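Local coordinates for protein acetyl-CoA acetyltransferase (Mycobacterium smegmatis, PDB 4EGV) that probably acts as an acyltransferase, being a monomeric thiolase-like protein of the thiolase superfamily that carries an additional C-terminal domain, at residues I189-Q194 with S344-P349; R203-L208 with R310-A315; I332-V337 with D355-A360. One frame throughout, in Å; residues are numbered along the deposited sequence.

Contact 1 (I189-Q194 with S344-P349); sequences IGAPVQ and SCFPFP
Phe346 reaches across to Pro192 with the far end of its ring. Phe346 CZ lies 3.5 Å from Pro192 CA and 3.6 Å from Pro192 CG, while Phe346 CE1 is 4.0 Å from Pro192 CB. The proline therefore presents its alpha carbon with CB and CG of the same ring to the CZ and CE1 positions, and the two rings pass each other at a slant. Ala191 extends the apolar patch on the neighbouring ring carbon, its CB standing 4.3 Å from Phe346 CE2. One torsion accounts for this reach: CG of Phe346 sits beside the backbone N and anti to the carbonyl carbon (chi1 -56°), whereas chi2 of -85° only sets the ring's rotation about the CB-CG axis, which positions CE1 and CE2. With the backbones kept apart (8.0 Å from Pro192 CA to Phe346 CA), it is the phenyl group that spans the gap.

Topologically, 344-349 links strand 337-342, at one edge of the large mixed sheet, to helix 348-357. The sequence Ser-Cys-Phe in this strand-to-helix loop probably occupies the place of the HDCF loop of SCP2-type thiolases. Residues 189-194 enter helix 191-206, within the long excursion between strands 136-143 and 271-279 of that sheet. Pro192 falls in the first helical turn, where a residue without a backbone N-H costs no helical bond.

The contact is small, 112 Å² summed over both sides, and consists of van der Waals packing. Further aromatic neighbours surround the same phenyl group: Tyr195, one turn along from Ala191, stacks on it, and the ring of Tyr259 meets it with the planes inclined at about 40°. Pro347 packs instead against Met217, Leu220 and Phe221 of helix 210-230.

Contact 2 (R203-L208 with R310-A315); sequences RARLGL and RADIGA
Arg205 and Gly314 bring their alpha carbons within 7.1 Å of each other, where the last turn of helix 191-206 faces a type I beta turn running from Asp312 to Ala315. The helix closes with a Schellman motif: Gly207 takes a positive phi (55°), Gly207 N bonds to Ala204 O at 2.9 Å, and Leu208 N makes a weaker bond back to Arg203 O. The facing turn lies in the loop between strand 294-303 and helix 317-330 and is also an Asx turn, since a carboxylate oxygen of Asp312 accepts from the amide two residues on.

Arg205 carries the contact. Its chain is bent at chi3 (68°), and NH1 offers weak hydrogen bonds to two acceptors of the turn. One is Asp312 OD2, 3.4 Å from Arg205 NH1, which makes a salt bridge; guanidinium and carboxylate are turned almost perpendicular, their planes 88° apart, so the charges do not pair in the flat two-pronged manner. The other is Gly314 O, also 3.4 Å from Arg205 NH1, lying at the guanidinium edge near its plane. The methyl Ala315 CB lies beside the same group, 4.0 Å from Arg205 NH1.

Arg203 points elsewhere, toward the additional C-terminal domain, where Asp500 and Tyr460 bind its guanidinium. Its NH1 also meets Leu208 O at 3.1 Å, tying the side chain to the residue that follows the Schellman turn. Within the turn, Asp312 divides its oxygens: OD2 serves Arg205, whereas OD1 is approached from above the carboxylate plane by Gly314 N at 3.3 Å.

Contact 3 (I332-V337 with D355-A360); sequences IGLDDV and DGTGLA
In the layer beside edge strand 337-342, Leu334 of the loop leading into that strand packs against Thr357 near the end of helix 348-357 and Leu359 just beyond it. Leu334 CD2 does most of the touching: it lies 3.5 Å from Thr357 OG1, 3.6 Å from Thr357 O and 4.2 Å from Leu359 CG. Leu334 CD1 reaches the same Thr357 OG1 more loosely, at 3.9 Å. CG anti to the backbone N (chi1 -166°) carries the leucine branch toward the threonine, and the two side chains cross at about a right angle.

The loop closes a beta-alpha-beta crossover in which helix 317-330 joins strand 294-303 to the parallel strand 337-342. Phe340 of that strand touches both Leu334 and Leu359, extending the apolar cluster to the sheet.

Polar bonds hold the loop's backbone. Gly333 O accepts from Asp336 N at 2.9 Å, while Gly333 N donates to Asp336 OD2 at 3.1 Å. Arg365 NH1 donates to both Leu334 O and Val337 O. On the other segment, the chain leaves helix 348-357 at Gly358, whose positive phi of 97° redirects it before Leu359.

Helices 191-206 and 348-357 connect the three contacts. The centres of contacts 1 and 2 are about 15 Å apart, those of 1 and 3 about 23 Å, and those of 2 and 3 about 21 Å. Along the chain, contact 2 is nested inside the loop closed by contact 1, contacts 1 and 3 cross, and contact 2 closes before contact 3 opens. The Phe348 ring packs on Gly314 and Ala315, and a weak, long ion pair joins Arg205 to Asp355. Contacts 1 and 2 thus place the two ends of helix 191-206 against 344-349 and 310-315; contact 3 packs the exit of helix 348-357 on the loop before strand 337-342.

Contact 1 (I189-Q194 with S344-P349)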
loop_
_atom_site.group_PDB
_atom_site.type_symbol
_atom_site.label_atom_id
_atom_site.label_comp_id
_atom_site.label_asym_id
_atom_site.label_seq_id
_atom_site.Cartn_x
_atom_site.Cartn_y
_atom_site.Cartn_z
ATOM N N ILE A 189 -6.867 -9.825 13.672
ATOM C CA ILE A 189 -7.841 -8.806 13.362
ATOM C C ILE A 189 -7.209 -7.502 12.846
ATOM O O ILE A 189 -7.595 -7.000 11.821
ATOM C CB ILE A 189 -8.867 -8.604 14.492
ATOM C CG1 ILE A 189 -9.606 -7.290 14.282
ATOM C CG2 ILE A 189 -8.209 -8.643 15.825
ATOM C CD1 ILE A 189 -10.908 -7.436 13.540
ATOM N N GLY A 190 -6.184 -6.964 13.497
ATOM C CA GLY A 190 -5.492 -5.771 13.045
ATOM C C GLY A 190 -4.359 -5.972 12.044
ATOM O O GLY A 190 -3.801 -7.035 11.961
ATOM N N ALA A 191 -4.012 -4.939 11.288
ATOM C CA ALA A 191 -2.981 -5.029 10.269
ATOM C C ALA A 191 -1.598 -5.486 10.724
ATOM O O ALA A 191 -0.981 -6.223 10.055
ATOM C CB ALA A 191 -2.870 -3.781 9.556
ATOM N N PRO A 192 -1.123 -5.034 11.867
ATOM C CA PRO A 192 0.237 -5.280 12.308
ATOM C C PRO A 192 0.587 -6.689 12.705
ATOM O O PRO A 192 1.652 -7.129 12.398
ATOM C CB PRO A 192 0.328 -4.397 13.533
ATOM C CG PRO A 192 -0.526 -3.367 13.245
ATOM C CD PRO A 192 -1.698 -3.958 12.652
ATOM N N VAL A 193 -0.289 -7.333 13.443
ATOM C CA VAL A 193 -0.122 -8.703 13.808
ATOM C C VAL A 193 -0.017 -9.641 12.551
ATOM O O VAL A 193 0.733 -10.623 12.531
ATOM C CB VAL A 193 -1.223 -9.087 14.822
ATOM C CG1 VAL A 193 -2.490 -9.527 14.132
ATOM C CG2 VAL A 193 -0.748 -10.193 15.697
ATOM N N GLN A 194 -0.750 -9.306 11.504
ATOM C CA GLN A 194 -0.775 -10.114 10.288
ATOM C C GLN A 194 0.424 -9.896 9.413
ATOM O O GLN A 194 0.885 -10.828 8.782
ATOM C CB GLN A 194 -2.032 -9.825 9.495
ATOM C CG GLN A 194 -2.964 -10.996 9.464
ATOM C CD GLN A 194 -4.400 -10.606 9.242
ATOM O OE1 GLN A 194 -4.941 -9.727 9.930
ATOM N NE2 GLN A 194 -5.040 -11.261 8.267
ATOM N N SER A 344 4.451 1.495 1.996
ATOM C CA SER A 344 5.294 1.092 3.120
ATOM C C SER A 344 4.667 1.260 4.505
ATOM O O SER A 344 5.202 2.016 5.330
ATOM C CB SER A 344 6.603 1.909 3.068
ATOM O OG SER A 344 6.351 3.313 3.078
ATOM N N CYS A 345 3.561 0.587 4.811
ATOM C CA CYS A 345 3.062 0.702 6.204
ATOM C C CYS A 345 4.056 -0.111 7.074
ATOM O O CYS A 345 4.502 0.304 8.128
ATOM C CB CYS A 345 1.587 0.252 6.326
ATOM S SG CYS A 345 0.513 1.019 7.669
ATOM N N PHE A 346 4.448 -1.255 6.532
ATOM C CA PHE A 346 5.429 -2.149 7.120
ATOM C C PHE A 346 6.522 -2.429 6.087
ATOM O O PHE A 346 6.362 -2.192 4.919
ATOM C CB PHE A 346 4.711 -3.433 7.544
ATOM C CG PHE A 346 3.555 -3.192 8.493
ATOM C CD1 PHE A 346 3.792 -3.094 9.870
ATOM C CD2 PHE A 346 2.259 -3.017 8.018
ATOM C CE1 PHE A 346 2.752 -2.840 10.757
ATOM C CE2 PHE A 346 1.215 -2.763 8.885
ATOM C CZ PHE A 346 1.450 -2.671 10.259
ATOM N N PRO A 347 7.667 -2.896 6.529
ATOM C CA PRO A 347 8.745 -3.212 5.631
ATOM C C PRO A 347 8.432 -4.256 4.547
ATOM O O PRO A 347 8.901 -4.136 3.420
ATOM C CB PRO A 347 9.810 -3.752 6.579
ATOM C CG PRO A 347 9.587 -3.053 7.785
ATOM C CD PRO A 347 8.124 -2.932 7.921
ATOM N N PHE A 348 7.651 -5.264 4.891
ATOM C CA PHE A 348 7.384 -6.360 4.013
ATOM C C PHE A 348 6.994 -6.009 2.560
ATOM O O PHE A 348 7.596 -6.534 1.629
ATOM C CB PHE A 348 6.392 -7.340 4.644
ATOM C CG PHE A 348 6.021 -8.441 3.732
ATOM C CD1 PHE A 348 6.832 -9.605 3.622
ATOM C CD2 PHE A 348 4.909 -8.305 2.880
ATOM C CE1 PHE A 348 6.515 -10.648 2.694
ATOM C CE2 PHE A 348 4.562 -9.346 1.935
ATOM C CZ PHE A 348 5.373 -10.522 1.846
ATOM N N PRO A 349 5.977 -5.150 2.345
ATOM C CA PRO A 349 5.529 -4.941 0.969
ATOM C C PRO A 349 6.522 -4.163 0.129
ATOM O O PRO A 349 6.393 -4.140 -1.101
ATOM C CB PRO A 349 4.208 -4.165 1.130
ATOM C CG PRO A 349 4.256 -3.617 2.428
ATOM C CD PRO A 349 5.109 -4.453 3.301
#

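Contact 2 (R203-L208 with R310-A315)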
loop_
_atom_site.group_PDB
_atom_site.type_symbol
_atom_site.label_atom_id
_atom_site.label_comp_id
_atom_site.label_asym_id
_atom_site.label_seq_id
_atom_site.Cartn_x
_atom_site.Cartn_y
_atom_site.Cartn_z
ATOM N N ARG A 203 11.739 -13.897 6.667
ATOM C CA ARG A 203 12.958 -14.149 7.410
ATOM C C ARG A 203 13.376 -15.618 7.357
ATOM O O ARG A 203 14.568 -15.920 7.261
ATOM C CB ARG A 203 12.836 -13.680 8.852
ATOM C CG ARG A 203 14.139 -13.806 9.590
ATOM C CD ARG A 203 14.105 -13.342 10.997
ATOM N NE ARG A 203 13.280 -14.184 11.853
ATOM C CZ ARG A 203 13.669 -15.318 12.414
ATOM N NH1 ARG A 203 14.869 -15.762 12.201
ATOM N NH2 ARG A 203 12.853 -16.001 13.194
ATOM N N ALA A 204 12.388 -16.512 7.427
ATOM C CA ALA A 204 12.585 -17.953 7.237
ATOM C C ALA A 204 13.220 -18.284 5.898
ATOM O O ALA A 204 14.308 -18.825 5.863
ATOM C CB ALA A 204 11.274 -18.686 7.387
ATOM N N ARG A 205 12.549 -17.931 4.801
ATOM C CA ARG A 205 13.072 -18.177 3.459
ATOM C C ARG A 205 14.493 -17.647 3.223
ATOM O O ARG A 205 15.285 -18.329 2.609
ATOM C CB ARG A 205 12.121 -17.683 2.368
ATOM C CG ARG A 205 12.501 -18.216 0.989
ATOM C CD ARG A 205 11.825 -17.493 -0.143
ATOM N NE ARG A 205 12.262 -16.105 -0.309
ATOM C CZ ARG A 205 11.531 -15.048 0.028
ATOM N NH1 ARG A 205 10.334 -15.212 0.581
ATOM N NH2 ARG A 205 12.000 -13.827 -0.169
ATOM N N LEU A 206 14.813 -16.450 3.699
ATOM C CA LEU A 206 16.141 -15.891 3.527
ATOM C C LEU A 206 17.175 -16.479 4.466
ATOM O O LEU A 206 18.366 -16.214 4.324
ATOM C CB LEU A 206 16.111 -14.391 3.748
ATOM C CG LEU A 206 15.502 -13.489 2.691
ATOM C CD1 LEU A 206 15.818 -12.048 3.032
ATOM C CD2 LEU A 206 15.930 -13.847 1.265
ATOM N N GLY A 207 16.706 -17.238 5.447
ATOM C CA GLY A 207 17.551 -17.753 6.528
ATOM C C GLY A 207 18.364 -16.740 7.336
ATOM O O GLY A 207 19.448 -17.055 7.800
ATOM N N LEU A 208 17.854 -15.524 7.495
ATOM C CA LEU A 208 18.501 -14.534 8.340
ATOM C C LEU A 208 18.150 -14.780 9.839
ATOM O O LEU A 208 17.109 -15.341 10.158
ATOM C CB LEU A 208 18.123 -13.114 7.881
ATOM C CG LEU A 208 18.727 -12.495 6.603
ATOM C CD1 LEU A 208 17.936 -11.265 6.144
ATOM C CD2 LEU A 208 20.238 -12.137 6.729
ATOM N N ARG A 310 -1.668 -19.160 0.333
ATOM C CA ARG A 310 -0.498 -18.688 -0.436
ATOM C C ARG A 310 0.665 -19.660 -0.407
ATOM O O ARG A 310 1.014 -20.178 0.655
ATOM C CB ARG A 310 -0.022 -17.305 0.046
ATOM C CG ARG A 310 -1.035 -16.243 -0.118
ATOM C CD ARG A 310 -0.588 -14.906 0.373
ATOM N NE ARG A 310 -1.759 -14.036 0.425
ATOM C CZ ARG A 310 -1.804 -12.824 0.946
ATOM N NH1 ARG A 310 -0.718 -12.255 1.464
ATOM N NH2 ARG A 310 -2.958 -12.192 0.926
ATOM N N ALA A 311 1.264 -19.883 -1.579
ATOM C CA ALA A 311 2.375 -20.821 -1.751
ATOM C C ALA A 311 3.540 -20.491 -0.792
ATOM O O ALA A 311 4.106 -21.357 -0.138
ATOM C CB ALA A 311 2.822 -20.855 -3.207
ATOM N N ASP A 312 3.868 -19.213 -0.703
ATOM C CA ASP A 312 4.863 -18.741 0.234
ATOM C C ASP A 312 4.271 -17.580 1.016
ATOM O O ASP A 312 3.962 -16.551 0.450
ATOM C CB ASP A 312 6.094 -18.282 -0.523
ATOM C CG ASP A 312 7.326 -18.180 0.364
ATOM O OD1 ASP A 312 7.206 -18.373 1.604
ATOM O OD2 ASP A 312 8.423 -17.901 -0.184
ATOM N N ILE A 313 4.101 -17.749 2.318
ATOM C CA ILE A 313 3.575 -16.671 3.141
ATOM C C ILE A 313 4.526 -15.470 3.134
ATOM O O ILE A 313 4.076 -14.327 3.207
ATOM C CB ILE A 313 3.231 -17.148 4.584
ATOM C CG1 ILE A 313 2.085 -18.161 4.520
ATOM C CG2 ILE A 313 2.795 -15.982 5.472
ATOM C CD1 ILE A 313 1.746 -18.889 5.822
ATOM N N GLY A 314 5.819 -15.741 2.989
ATOM C CA GLY A 314 6.850 -14.709 2.977
ATOM C C GLY A 314 7.046 -13.927 1.685
ATOM O O GLY A 314 7.932 -13.078 1.597
ATOM N N ALA A 315 6.229 -14.207 0.674
ATOM C CA ALA A 315 6.300 -13.496 -0.596
ATOM C C ALA A 315 4.920 -13.213 -1.136
ATOM O O ALA A 315 3.934 -13.787 -0.717
ATOM C CB ALA A 315 7.140 -14.263 -1.630
#

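Contact 3 (I332-V337 with D355-A360)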
loop_
_atom_site.group_PDB
_atom_site.type_symbol
_atom_site.label_atom_id
_atom_site.label_comp_id
_atom_site.label_asym_id
_atom_site.label_seq_id
_atom_site.Cartn_x
_atom_site.Cartn_y
_atom_site.Cartn_z
ATOM N N ILE A 332 8.810 0.254 -21.037
ATOM C CA ILE A 332 10.057 0.471 -20.367
ATOM C C ILE A 332 10.500 -0.647 -19.482
ATOM O O ILE A 332 9.818 -1.580 -19.260
ATOM C CB ILE A 332 10.042 1.789 -19.615
ATOM C CG1 ILE A 332 9.153 1.738 -18.402
ATOM C CG2 ILE A 332 9.572 2.879 -20.492
ATOM C CD1 ILE A 332 9.339 2.855 -17.531
ATOM N N GLY A 333 11.705 -0.560 -19.006
ATOM C CA GLY A 333 12.217 -1.564 -18.085
ATOM C C GLY A 333 12.557 -0.929 -16.756
ATOM O O GLY A 333 12.625 0.281 -16.664
ATOM N N LEU A 334 12.786 -1.744 -15.737
ATOM C CA LEU A 334 13.058 -1.244 -14.397
ATOM C C LEU A 334 14.135 -0.156 -14.312
ATOM O O LEU A 334 14.042 0.741 -13.464
ATOM C CB LEU A 334 13.406 -2.401 -13.462
ATOM C CG LEU A 334 13.399 -2.085 -11.971
ATOM C CD1 LEU A 334 11.995 -1.803 -11.485
ATOM C CD2 LEU A 334 14.046 -3.248 -11.235
ATOM N N ASP A 335 15.137 -0.234 -15.191
ATOM C CA ASP A 335 16.256 0.713 -15.186
ATOM C C ASP A 335 15.901 2.081 -15.715
ATOM O O ASP A 335 16.586 3.042 -15.422
ATOM C CB ASP A 335 17.454 0.129 -15.943
ATOM C CG ASP A 335 18.046 -1.115 -15.245
ATOM O OD1 ASP A 335 17.710 -1.386 -14.059
ATOM O OD2 ASP A 335 18.850 -1.817 -15.886
ATOM N N ASP A 336 14.805 2.147 -16.461
ATOM C CA ASP A 336 14.331 3.366 -17.113
ATOM C C ASP A 336 13.519 4.323 -16.194
ATOM O O ASP A 336 13.227 5.454 -16.571
ATOM C CB ASP A 336 13.538 3.007 -18.395
ATOM C CG ASP A 336 14.366 2.203 -19.424
ATOM O OD1 ASP A 336 15.571 2.428 -19.556
ATOM O OD2 ASP A 336 13.816 1.341 -20.127
ATOM N N VAL A 337 13.151 3.834 -15.004
ATOM C CA VAL A 337 12.409 4.571 -13.977
ATOM C C VAL A 337 13.343 5.518 -13.208
ATOM O O VAL A 337 14.435 5.133 -12.792
ATOM C CB VAL A 337 11.740 3.602 -12.983
ATOM C CG1 VAL A 337 10.910 4.335 -11.991
ATOM C CG2 VAL A 337 10.866 2.640 -13.688
ATOM N N ASP A 355 12.599 -8.013 -3.785
ATOM C CA ASP A 355 12.971 -9.410 -3.915
ATOM C C ASP A 355 12.639 -10.030 -5.246
ATOM O O ASP A 355 13.429 -10.793 -5.758
ATOM C CB ASP A 355 12.269 -10.244 -2.864
ATOM C CG ASP A 355 12.840 -10.068 -1.493
ATOM O OD1 ASP A 355 13.912 -9.463 -1.331
ATOM O OD2 ASP A 355 12.194 -10.562 -0.566
ATOM N N GLY A 356 11.466 -9.737 -5.793
ATOM C CA GLY A 356 11.049 -10.343 -7.054
ATOM C C GLY A 356 11.444 -9.579 -8.301
ATOM O O GLY A 356 11.226 -10.039 -9.404
ATOM N N THR A 357 12.039 -8.413 -8.123
ATOM C CA THR A 357 12.257 -7.490 -9.217
ATOM C C THR A 357 13.736 -7.233 -9.475
ATOM O O THR A 357 14.107 -6.816 -10.537
ATOM C CB THR A 357 11.531 -6.167 -8.931
ATOM O OG1 THR A 357 11.540 -5.366 -10.097
ATOM C CG2 THR A 357 12.222 -5.377 -7.864
ATOM N N GLY A 358 14.567 -7.482 -8.477
ATOM C CA GLY A 358 15.990 -7.229 -8.560
ATOM C C GLY A 358 16.425 -5.908 -7.971
ATOM O O GLY A 358 17.581 -5.753 -7.636
ATOM N N LEU A 359 15.507 -4.950 -7.875
ATOM C CA LEU A 359 15.761 -3.626 -7.288
ATOM C C LEU A 359 16.426 -3.738 -5.925
ATOM O O LEU A 359 15.911 -4.408 -5.045
ATOM C CB LEU A 359 14.434 -2.910 -7.063
ATOM C CG LEU A 359 14.166 -1.463 -7.476
ATOM C CD1 LEU A 359 13.024 -0.781 -6.757
ATOM C CD2 LEU A 359 15.337 -0.583 -7.720
ATOM N N ALA A 360 17.556 -3.073 -5.728
ATOM C CA ALA A 360 18.181 -3.074 -4.407
ATOM C C ALA A 360 17.431 -2.179 -3.399
ATOM O O ALA A 360 16.803 -1.170 -3.748
ATOM C CB ALA A 360 19.627 -2.689 -4.495
#